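Local coordinates for protein Isomerase/lactonizing enzyme (PDB 2NQL) that belongs to the enolase superfamily, pairing an N-terminal alpha/beta domain with a C-terminal barrel that holds a sodium ion, its precise function not being established, at residues E267-T270 / H271-R275; A172-W175 / Q176-F180; L130-I133 / A134-A138. All coordinates share one frame; numbering follows the deposited sequence.

Interaction 1: E267-T270 / H271-R275; sequences EWRT and HWDMR
Thr-270 and Asp-273 form a capping box that starts helix 271-278, directly after the loop that follows barrel strand 262-264. The carboxylate of Asp-273 reaches back along the chain, and a single oxygen, OD2, takes two backbone donors. Arg-269 N lies 2.7 Å from Asp-273 OD2, on the anti side of the carboxylate, while Thr-270 N, 3.0 Å from Asp-273 OD2, comes from above the carboxylate plane. Two donors on one oxygen restrain the turn of the carboxylate. Thr-270 replies from the N-cap position: chi1 of 70° sets OG1 between its own N and carbonyl carbon, facing Trp-272 N in a weak bond of 3.1 Å from Thr-270 OG1.

Trp-268 lies along the first turn. One face of its indole carries Asp-273 CB over the five-membered ring and Met-274 CA over the six-membered ring, 3.8 Å from Met-274 CA to that centroid. Met-274, its CG anti to the backbone N, runs out extended past the benzo rim, and its sulfur makes an oblique Met-aromatic contact. The guanidinium of Arg-269 leaves the cap, donating to Gly-117 O and to Arg-112 O of the second subunit. On the helix itself, Arg-275 NE donates in the plane of the imidazole to His-271 ND1, 3.0 Å away.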
ATOM      1  N   GLU A 267       2.125   8.431   8.215  1.00 17.03           N
ATOM      2  CA  GLU A 267       2.019   7.761   6.923  1.00 19.65           C
ATOM      3  C   GLU A 267       1.669   6.267   7.080  1.00 21.72           C
ATOM      4  O   GLU A 267       1.592   5.536   6.099  1.00 22.15           O
ATOM      5  CB  GLU A 267       3.320   7.948   6.152  1.00 21.88           C
ATOM      6  CG  GLU A 267       4.491   7.100   6.682  1.00 23.46           C
ATOM      7  CD  GLU A 267       5.342   7.782   7.755  1.00 31.40           C
ATOM      8  OE1 GLU A 267       4.798   8.480   8.625  1.00 32.67           O
ATOM      9  OE2 GLU A 267       6.581   7.620   7.741  1.00 36.23           O
ATOM     10  N   TRP A 268       1.439   5.835   8.317  1.00 19.44           N
ATOM     11  CA  TRP A 268       0.892   4.488   8.568  1.00 20.33           C
ATOM     12  C   TRP A 268      -0.537   4.366   8.075  1.00 17.00           C
ATOM     13  O   TRP A 268      -1.172   5.372   7.730  1.00 20.08           O
ATOM     14  CB  TRP A 268       0.945   4.157  10.053  1.00 19.27           C
ATOM     15  CG  TRP A 268       2.315   4.063  10.611  1.00 17.71           C
ATOM     16  CD1 TRP A 268       3.495   3.994   9.933  1.00 18.62           C
ATOM     17  CD2 TRP A 268       2.643   4.022  11.994  1.00 19.31           C
ATOM     18  NE1 TRP A 268       4.545   3.921  10.817  1.00 22.74           N
ATOM     19  CE2 TRP A 268       4.048   3.935  12.091  1.00 21.79           C
ATOM     20  CE3 TRP A 268       1.880   4.078  13.172  1.00 25.36           C
ATOM     21  CZ2 TRP A 268       4.716   3.894  13.323  1.00 22.41           C
ATOM     22  CZ3 TRP A 268       2.552   4.041  14.400  1.00 21.52           C
ATOM     23  CH2 TRP A 268       3.948   3.932  14.458  1.00 24.54           C
ATOM     24  N   ARG A 269      -1.059   3.137   8.056  1.00 17.73           N
ATOM     25  CA  ARG A 269      -2.472   2.939   7.763  1.00 16.06           C
ATOM     26  C   ARG A 269      -3.224   2.168   8.863  1.00 15.77           C
ATOM     27  O   ARG A 269      -4.389   2.418   9.087  1.00 17.83           O
ATOM     28  CB  ARG A 269      -2.654   2.242   6.392  1.00 19.12           C
ATOM     29  CG  ARG A 269      -2.103   3.020   5.179  1.00 20.02           C
ATOM     30  CD  ARG A 269      -2.846   4.329   4.957  1.00 18.77           C
ATOM     31  NE  ARG A 269      -2.542   4.934   3.652  1.00 17.43           N
ATOM     32  CZ  ARG A 269      -1.501   5.726   3.422  1.00 20.47           C
ATOM     33  NH1 ARG A 269      -0.637   6.046   4.391  1.00 18.05           N
ATOM     34  NH2 ARG A 269      -1.309   6.197   2.201  1.00 16.34           N
ATOM     35  N   THR A 270      -2.568   1.192   9.509  1.00 18.09           N
ATOM     36  CA  THR A 270      -3.269   0.336  10.483  1.00 20.62           C
ATOM     37  C   THR A 270      -2.353   0.051  11.675  1.00 21.24           C
ATOM     38  O   THR A 270      -1.157   0.338  11.642  1.00 20.24           O
ATOM     39  CB  THR A 270      -3.654  -1.036   9.870  1.00 19.33           C
ATOM     40  OG1 THR A 270      -2.452  -1.776   9.672  1.00 18.80           O
ATOM     41  CG2 THR A 270      -4.446  -0.877   8.520  1.00 19.64           C
ATOM     42  N   HIS A 271      -2.917  -0.549  12.721  1.00 22.19           N
ATOM     43  CA  HIS A 271      -2.132  -0.955  13.871  1.00 23.00           C
ATOM     44  C   HIS A 271      -1.015  -1.937  13.493  1.00 20.72           C
ATOM     45  O   HIS A 271       0.005  -2.009  14.185  1.00 22.34           O
ATOM     46  CB  HIS A 271      -3.048  -1.570  14.932  1.00 22.93           C
ATOM     47  CG  HIS A 271      -3.655  -2.869  14.502  1.00 26.08           C
ATOM     48  ND1 HIS A 271      -3.096  -4.089  14.824  1.00 24.30           N
ATOM     49  CD2 HIS A 271      -4.747  -3.137  13.745  1.00 21.35           C
ATOM     50  CE1 HIS A 271      -3.835  -5.053  14.302  1.00 23.62           C
ATOM     51  NE2 HIS A 271      -4.842  -4.503  13.646  1.00 24.63           N
ATOM     52  N   TRP A 272      -1.188  -2.671  12.384  1.00 19.68           N
ATOM     53  CA  TRP A 272      -0.115  -3.558  11.911  1.00 22.85           C
ATOM     54  C   TRP A 272       1.177  -2.795  11.596  1.00 24.41           C
ATOM     55  O   TRP A 272       2.301  -3.240  11.894  1.00 21.05           O
ATOM     56  CB  TRP A 272      -0.580  -4.337  10.673  1.00 22.74           C
ATOM     57  CG  TRP A 272      -1.704  -5.295  10.914  1.00 21.30           C
ATOM     58  CD1 TRP A 272      -2.972  -5.204  10.432  1.00 23.09           C
ATOM     59  CD2 TRP A 272      -1.649  -6.510  11.678  1.00 18.90           C
ATOM     60  NE1 TRP A 272      -3.719  -6.287  10.835  1.00 24.51           N
ATOM     61  CE2 TRP A 272      -2.932  -7.106  11.600  1.00 26.82           C
ATOM     62  CE3 TRP A 272      -0.634  -7.160  12.408  1.00 20.90           C
ATOM     63  CZ2 TRP A 272      -3.241  -8.307  12.244  1.00 29.27           C
ATOM     64  CZ3 TRP A 272      -0.941  -8.364  13.036  1.00 31.36           C
ATOM     65  CH2 TRP A 272      -2.234  -8.920  12.947  1.00 30.72           C
ATOM     66  N   ASP A 273       1.015  -1.635  10.977  1.00 19.79           N
ATOM     67  CA  ASP A 273       2.148  -0.754  10.735  1.00 17.41           C
ATOM     68  C   ASP A 273       2.800  -0.313  12.022  1.00 21.41           C
ATOM     69  O   ASP A 273       4.021  -0.227  12.088  1.00 24.22           O
ATOM     70  CB  ASP A 273       1.699   0.467   9.925  1.00 19.99           C
ATOM     71  CG  ASP A 273       1.101   0.061   8.603  1.00 24.30           C
ATOM     72  OD1 ASP A 273       1.653  -0.882   8.008  1.00 25.55           O
ATOM     73  OD2 ASP A 273       0.103   0.649   8.154  1.00 20.14           O
ATOM     74  N   MET A 274       1.980  -0.003  13.020  1.00 21.52           N
ATOM     75  CA  MET A 274       2.501   0.399  14.325  1.00 26.00           C
ATOM     76  C   MET A 274       3.285  -0.737  14.985  1.00 22.56           C
ATOM     77  O   MET A 274       4.407  -0.514  15.472  1.00 26.90           O
ATOM     78  CB  MET A 274       1.369   0.849  15.233  1.00 21.54           C
ATOM     79  CG  MET A 274       1.852   1.310  16.591  1.00 22.90           C
ATOM     80  SD  MET A 274       0.549   2.183  17.437  1.00 25.15           S
ATOM     81  CE  MET A 274       1.301   2.391  19.055  1.00 25.03           C
ATOM     82  N   ARG A 275       2.699  -1.936  14.982  1.00 23.40           N
ATOM     83  CA  ARG A 275       3.343  -3.147  15.537  1.00 22.38           C
ATOM     84  C   ARG A 275       4.738  -3.409  15.006  1.00 28.21           C
ATOM     85  O   ARG A 275       5.641  -3.725  15.773  1.00 29.33           O
ATOM     86  CB  ARG A 275       2.474  -4.386  15.325  1.00 25.36           C
ATOM     87  CG  ARG A 275       1.152  -4.355  16.030  1.00 23.86           C
ATOM     88  CD  ARG A 275       0.350  -5.643  15.899  1.00 30.29           C
ATOM     89  NE  ARG A 275      -1.003  -5.452  16.428  1.00 29.61           N
ATOM     90  CZ  ARG A 275      -1.339  -5.482  17.719  1.00 40.87           C
ATOM     91  NH1 ARG A 275      -0.428  -5.721  18.659  1.00 39.60           N
ATOM     92  NH2 ARG A 275      -2.603  -5.275  18.072  1.00 35.16           N
TER

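Interaction 2: A172-W175 / Q176-F180; sequences AKYW and QDRGF
Trp-175 is the packed centre of this helix end, its indole touched by Arg-178 over one face and by Phe-180 at the edge. The Arg-178 chain lies alongside the indole, and its CD sits 3.9 Å from the centroid of the Trp-175 six-membered ring, a CH-pi contact. Phe-180 meets the same indole in an offset edge-to-face pair, the benzo edge of Trp-175 turned to the phenyl face with the planes at 81°; the nearest atoms, Trp-175 CE3 and Phe-180 CE2, are 3.6 Å apart. Both aromatic side chains also rest on Val-157 of strand 152-158, so this side of the turn faces the barrel wall.

The backbone here closes helix 165-177 with a Schellman motif, at the point where a beta-alpha-beta unit passes from its helix into strand 182-186. Gly-179 takes the positive phi of 101° that turns the chain, and Phe-180 N reaches back in a weak bond of 3.4 Å to Trp-175 O. In the preceding turn the helical bonds are firmer, with Gln-176 N at 2.8 Å from Ala-172 O.

Solvent lies on the other flank, and contacts there are slacker. Tyr-174, with CG anti to its amide nitrogen (chi1 173°), runs side by side with Arg-178, whose chain bends at chi3 and brings NH1 to 3.1 Å from Tyr-174 OH; that bond is weak and strongly bent. Arg-178 CD also touches the Tyr-174 ring, 3.5 Å from Tyr-174 CE2, so that it sits in the corner between the phenol and the indole. Lys-173 and Asp-177, also exposed, carry opposite charges, yet Lys-173 NZ stays 5.1 Å from Asp-177 OD1.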
ATOM      1  N   ALA A 172       5.391  32.710  14.861  1.00 25.71           N
ATOM      2  CA  ALA A 172       5.236  31.808  16.000  1.00 22.22           C
ATOM      3  C   ALA A 172       4.832  32.610  17.233  1.00 24.74           C
ATOM      4  O   ALA A 172       3.965  32.189  18.007  1.00 25.67           O
ATOM      5  CB  ALA A 172       6.550  31.003  16.265  1.00 24.86           C
ATOM      6  N   LYS A 173       5.442  33.782  17.394  1.00 26.41           N
ATOM      7  CA  LYS A 173       5.153  34.622  18.555  1.00 24.74           C
ATOM      8  C   LYS A 173       3.724  35.133  18.497  1.00 23.46           C
ATOM      9  O   LYS A 173       3.056  35.229  19.536  1.00 25.90           O
ATOM     10  CB  LYS A 173       6.133  35.800  18.616  1.00 26.51           C
ATOM     11  CG  LYS A 173       6.112  36.584  19.942  1.00 33.06           C
ATOM     12  CD  LYS A 173       7.065  37.793  19.846  1.00 44.95           C
ATOM     13  CE  LYS A 173       6.889  38.755  21.017  1.00 61.55           C
ATOM     14  NZ  LYS A 173       7.297  38.131  22.311  1.00 62.76           N
ATOM     15  N   TYR A 174       3.269  35.479  17.287  1.00 20.19           N
ATOM     16  CA  TYR A 174       1.883  35.876  17.067  1.00 22.11           C
ATOM     17  C   TYR A 174       0.914  34.797  17.564  1.00 22.38           C
ATOM     18  O   TYR A 174      -0.068  35.096  18.279  1.00 24.04           O
ATOM     19  CB  TYR A 174       1.646  36.172  15.578  1.00 25.81           C
ATOM     20  CG  TYR A 174       0.195  36.422  15.245  1.00 24.61           C
ATOM     21  CD1 TYR A 174      -0.398  37.661  15.512  1.00 23.72           C
ATOM     22  CD2 TYR A 174      -0.600  35.406  14.713  1.00 29.24           C
ATOM     23  CE1 TYR A 174      -1.756  37.883  15.223  1.00 26.84           C
ATOM     24  CE2 TYR A 174      -1.941  35.616  14.427  1.00 25.12           C
ATOM     25  CZ  TYR A 174      -2.507  36.842  14.691  1.00 24.43           C
ATOM     26  OH  TYR A 174      -3.816  37.020  14.401  1.00 29.96           O
ATOM     27  N   TRP A 175       1.190  33.548  17.183  1.00 24.23           N
ATOM     28  CA  TRP A 175       0.394  32.415  17.648  1.00 21.77           C
ATOM     29  C   TRP A 175       0.503  32.145  19.147  1.00 21.29           C
ATOM     30  O   TRP A 175      -0.500  31.805  19.778  1.00 22.37           O
ATOM     31  CB  TRP A 175       0.634  31.155  16.776  1.00 22.77           C
ATOM     32  CG  TRP A 175      -0.084  31.325  15.458  1.00 23.01           C
ATOM     33  CD1 TRP A 175       0.459  31.732  14.261  1.00 23.63           C
ATOM     34  CD2 TRP A 175      -1.494  31.212  15.239  1.00 21.91           C
ATOM     35  NE1 TRP A 175      -0.526  31.847  13.313  1.00 26.83           N
ATOM     36  CE2 TRP A 175      -1.733  31.540  13.882  1.00 27.45           C
ATOM     37  CE3 TRP A 175      -2.578  30.841  16.051  1.00 20.24           C
ATOM     38  CZ2 TRP A 175      -3.020  31.518  13.317  1.00 29.30           C
ATOM     39  CZ3 TRP A 175      -3.867  30.825  15.486  1.00 25.23           C
ATOM     40  CH2 TRP A 175      -4.068  31.154  14.134  1.00 26.96           C
ATOM     41  N   GLN A 176       1.698  32.335  19.712  1.00 23.74           N
ATOM     42  CA  GLN A 176       1.887  32.262  21.164  1.00 21.09           C
ATOM     43  C   GLN A 176       0.987  33.269  21.891  1.00 25.19           C
ATOM     44  O   GLN A 176       0.362  32.929  22.903  1.00 28.38           O
ATOM     45  CB  GLN A 176       3.357  32.485  21.547  1.00 22.78           C
ATOM     46  CG  GLN A 176       3.681  32.147  23.007  1.00 25.33           C
ATOM     47  CD  GLN A 176       5.125  32.423  23.364  1.00 23.80           C
ATOM     48  OE1 GLN A 176       5.645  33.507  23.093  1.00 31.77           O
ATOM     49  NE2 GLN A 176       5.785  31.442  23.981  1.00 26.94           N
ATOM     50  N   ASP A 177       0.909  34.487  21.358  1.00 25.77           N
ATOM     51  CA  ASP A 177       0.089  35.573  21.933  1.00 27.70           C
ATOM     52  C   ASP A 177      -1.410  35.259  21.836  1.00 32.56           C
ATOM     53  O   ASP A 177      -2.229  35.825  22.570  1.00 30.22           O
ATOM     54  CB  ASP A 177       0.366  36.897  21.212  1.00 26.77           C
ATOM     55  CG  ASP A 177       1.711  37.492  21.563  1.00 31.59           C
ATOM     56  OD1 ASP A 177       2.353  37.030  22.538  1.00 37.30           O
ATOM     57  OD2 ASP A 177       2.142  38.423  20.846  1.00 33.20           O
ATOM     58  N   ARG A 178      -1.766  34.352  20.926  1.00 27.57           N
ATOM     59  CA  ARG A 178      -3.122  33.833  20.838  1.00 25.52           C
ATOM     60  C   ARG A 178      -3.392  32.649  21.783  1.00 27.52           C
ATOM     61  O   ARG A 178      -4.483  32.080  21.758  1.00 32.21           O
ATOM     62  CB  ARG A 178      -3.444  33.433  19.387  1.00 23.53           C
ATOM     63  CG  ARG A 178      -3.483  34.591  18.393  1.00 26.64           C
ATOM     64  CD  ARG A 178      -3.860  34.110  16.997  1.00 27.52           C
ATOM     65  NE  ARG A 178      -5.258  33.665  16.937  1.00 30.30           N
ATOM     66  CZ  ARG A 178      -6.262  34.421  16.505  1.00 32.25           C
ATOM     67  NH1 ARG A 178      -6.036  35.664  16.080  1.00 32.49           N
ATOM     68  NH2 ARG A 178      -7.496  33.937  16.506  1.00 29.22           N
ATOM     69  N   GLY A 179      -2.420  32.262  22.602  1.00 27.93           N
ATOM     70  CA  GLY A 179      -2.662  31.269  23.660  1.00 26.43           C
ATOM     71  C   GLY A 179      -2.181  29.857  23.333  1.00 23.91           C
ATOM     72  O   GLY A 179      -2.479  28.899  24.047  1.00 28.24           O
ATOM     73  N   PHE A 180      -1.419  29.725  22.256  1.00 25.16           N
ATOM     74  CA  PHE A 180      -0.786  28.460  21.922  1.00 25.45           C
ATOM     75  C   PHE A 180       0.558  28.388  22.626  1.00 28.35           C
ATOM     76  O   PHE A 180       1.257  29.394  22.745  1.00 31.70           O
ATOM     77  CB  PHE A 180      -0.673  28.310  20.392  1.00 20.40           C
ATOM     78  CG  PHE A 180      -2.016  28.147  19.712  1.00 23.18           C
ATOM     79  CD1 PHE A 180      -2.470  26.874  19.313  1.00 27.73           C
ATOM     80  CD2 PHE A 180      -2.833  29.249  19.478  1.00 23.38           C
ATOM     81  CE1 PHE A 180      -3.713  26.725  18.697  1.00 24.84           C
ATOM     82  CE2 PHE A 180      -4.088  29.118  18.878  1.00 30.33           C
ATOM     83  CZ  PHE A 180      -4.535  27.852  18.490  1.00 30.96           C
TER

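Interaction 3: L130-I133 / A134-A138; sequences LWDI and AGQEA
Along the last turns of helix 117-138, in the N-terminal domain of this enolase-superfamily protein, Asp-132 and Gln-136 pair their side chains four residues apart. Gln-136 NE2 donates to Asp-132 OD1 over 3.2 Å. The amide nitrogen lies well above the carboxylate, 62° out of its plane, although the oxygen sits close to the plane of the amide; the two flat groups are turned about 50° against each other. The first torsion of Asp-132 (chi1 -172°) swings its CG away from the backbone N and beside the carbonyl carbon, which brings the carboxylate toward the following turn, where the extended Gln-136 chain meets it.

Neither polar group depends on the other alone. Asp-132 also accepts from Leu-373 N at OD1 and from Trp-66 N at OD2, and Gln-136 NE2 donates to Val-64 O, so the pair ties the helix to strand 64-70.

One residue further on, Ile-133 and Glu-137 lie side by side and point the same way. Glu-137 CG packs against the carbonyl of the preceding turn, 3.4 Å from Ile-133 O, and Glu-137 OE1 comes 3.6 Å from Ile-133 CG2. The carboxylate of Glu-137 then takes Asn-2 ND2 and Ser-3 N, close to the chain start. Elsewhere on the helix Trp-131 reaches Ala-134 only loosely, CE3 to CB being 4.4 Å.

Under these side chains the backbone bonds are regular, Gln-136 N standing 3.1 Å from Asp-132 O and Glu-137 N 2.9 Å from Ile-133 O. Such i to i+4 side-chain pairing over an unbroken hydrogen-bond ladder is typical of an alpha-helix, here one laid against the antiparallel sheet of its domain.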
ATOM      1  N   LEU A 130     -19.680   5.668   7.550  1.00 17.33           N
ATOM      2  CA  LEU A 130     -20.479   4.681   8.276  1.00 16.53           C
ATOM      3  C   LEU A 130     -20.585   4.985   9.781  1.00 18.40           C
ATOM      4  O   LEU A 130     -21.678   4.855  10.352  1.00 21.44           O
ATOM      5  CB  LEU A 130     -19.933   3.250   8.053  1.00 19.81           C
ATOM      6  CG  LEU A 130     -20.946   2.115   8.244  1.00 33.16           C
ATOM      7  CD1 LEU A 130     -22.132   2.183   7.282  1.00 22.59           C
ATOM      8  CD2 LEU A 130     -20.234   0.791   8.073  1.00 32.99           C
ATOM      9  N   TRP A 131     -19.487   5.397  10.417  1.00 17.24           N
ATOM     10  CA  TRP A 131     -19.575   5.852  11.822  1.00 17.15           C
ATOM     11  C   TRP A 131     -20.440   7.107  12.000  1.00 20.36           C
ATOM     12  O   TRP A 131     -21.134   7.242  13.026  1.00 20.29           O
ATOM     13  CB  TRP A 131     -18.202   6.104  12.439  1.00 16.56           C
ATOM     14  CG  TRP A 131     -17.482   4.878  12.921  1.00 19.47           C
ATOM     15  CD1 TRP A 131     -16.418   4.227  12.305  1.00 20.17           C
ATOM     16  CD2 TRP A 131     -17.767   4.138  14.109  1.00 18.85           C
ATOM     17  NE1 TRP A 131     -16.013   3.148  13.080  1.00 21.49           N
ATOM     18  CE2 TRP A 131     -16.834   3.061  14.176  1.00 21.65           C
ATOM     19  CE3 TRP A 131     -18.721   4.281  15.140  1.00 25.40           C
ATOM     20  CZ2 TRP A 131     -16.835   2.132  15.235  1.00 25.79           C
ATOM     21  CZ3 TRP A 131     -18.709   3.354  16.192  1.00 26.45           C
ATOM     22  CH2 TRP A 131     -17.787   2.290  16.217  1.00 26.40           C
ATOM     23  N   ASP A 132     -20.402   8.006  11.013  1.00 15.86           N
ATOM     24  CA  ASP A 132     -21.276   9.213  11.003  1.00 16.16           C
ATOM     25  C   ASP A 132     -22.743   8.764  11.019  1.00 21.74           C
ATOM     26  O   ASP A 132     -23.546   9.230  11.826  1.00 18.22           O
ATOM     27  CB  ASP A 132     -20.974  10.062   9.764  1.00 18.04           C
ATOM     28  CG  ASP A 132     -21.687  11.416   9.756  1.00 17.39           C
ATOM     29  OD1 ASP A 132     -22.240  11.838  10.802  1.00 20.28           O
ATOM     30  OD2 ASP A 132     -21.692  12.070   8.682  1.00 17.04           O
ATOM     31  N   ILE A 133     -23.085   7.842  10.130  1.00 16.49           N
ATOM     32  CA  ILE A 133     -24.438   7.257  10.083  1.00 17.94           C
ATOM     33  C   ILE A 133     -24.808   6.562  11.406  1.00 17.45           C
ATOM     34  O   ILE A 133     -25.907   6.798  11.941  1.00 21.63           O
ATOM     35  CB  ILE A 133     -24.607   6.318   8.848  1.00 18.34           C
ATOM     36  CG1 ILE A 133     -24.625   7.149   7.556  1.00 15.95           C
ATOM     37  CG2 ILE A 133     -25.920   5.526   8.937  1.00 17.09           C
ATOM     38  CD1 ILE A 133     -24.405   6.323   6.275  1.00 18.56           C
ATOM     39  N   ALA A 134     -23.899   5.744  11.934  1.00 18.17           N
ATOM     40  CA  ALA A 134     -24.126   5.003  13.182  1.00 20.63           C
ATOM     41  C   ALA A 134     -24.503   5.985  14.296  1.00 27.84           C
ATOM     42  O   ALA A 134     -25.460   5.767  15.045  1.00 21.25           O
ATOM     43  CB  ALA A 134     -22.868   4.197  13.578  1.00 20.39           C
ATOM     44  N   GLY A 135     -23.768   7.088  14.363  1.00 22.00           N
ATOM     45  CA  GLY A 135     -23.994   8.080  15.423  1.00 19.77           C
ATOM     46  C   GLY A 135     -25.331   8.762  15.271  1.00 21.59           C
ATOM     47  O   GLY A 135     -26.095   8.836  16.240  1.00 24.43           O
ATOM     48  N   GLN A 136     -25.618   9.250  14.068  1.00 21.06           N
ATOM     49  CA  GLN A 136     -26.910   9.855  13.756  1.00 22.03           C
ATOM     50  C   GLN A 136     -28.101   8.960  14.076  1.00 30.77           C
ATOM     51  O   GLN A 136     -29.076   9.416  14.688  1.00 22.62           O
ATOM     52  CB  GLN A 136     -26.991  10.266  12.300  1.00 18.09           C
ATOM     53  CG  GLN A 136     -26.125  11.490  11.964  1.00 20.31           C
ATOM     54  CD  GLN A 136     -26.312  11.909  10.534  1.00 22.37           C
ATOM     55  OE1 GLN A 136     -27.430  12.220  10.115  1.00 22.81           O
ATOM     56  NE2 GLN A 136     -25.217  11.906   9.755  1.00 21.80           N
ATOM     57  N   GLU A 137     -28.017   7.693  13.661  1.00 19.48           N
ATOM     58  CA  GLU A 137     -29.058   6.709  13.969  1.00 23.04           C
ATOM     59  C   GLU A 137     -29.215   6.434  15.471  1.00 26.08           C
ATOM     60  O   GLU A 137     -30.330   6.207  15.952  1.00 29.03           O
ATOM     61  CB  GLU A 137     -28.783   5.403  13.197  1.00 23.44           C
ATOM     62  CG  GLU A 137     -29.113   5.560  11.705  1.00 19.20           C
ATOM     63  CD  GLU A 137     -28.836   4.298  10.853  1.00 22.93           C
ATOM     64  OE1 GLU A 137     -27.919   3.517  11.178  1.00 24.79           O
ATOM     65  OE2 GLU A 137     -29.546   4.127   9.839  1.00 25.14           O
ATOM     66  N   ALA A 138     -28.111   6.486  16.207  1.00 20.91           N
ATOM     67  CA  ALA A 138     -28.142   6.348  17.670  1.00 25.45           C
ATOM     68  C   ALA A 138     -28.497   7.652  18.419  1.00 31.05           C
ATOM     69  O   ALA A 138     -28.721   7.625  19.632  1.00 30.57           O
ATOM     70  CB  ALA A 138     -26.821   5.800  18.165  1.00 23.43           C
TER

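In the fold
Along the chain the order is interaction 3, interaction 2, interaction 1. Interaction 3 lies on helix 117-138 of the N-terminal domain, beside the antiparallel sheet; the other two belong to the barrel domain. There, interaction 2 ends helix 165-177 before strand 182-186, and interaction 1 begins helix 271-278 after strand 262-264. Their centres are about 33 Å apart, on opposite sides of the chain's centre. Interaction 3 is about 25 Å from interaction 1 and about 37 Å from interaction 2, centre to centre. Of the three, interaction 1 alone reaches the second subunit, and the side chain of Trp-268 lies about 10 Å from the sodium ion, so this cap sits near both metal site and subunit interface.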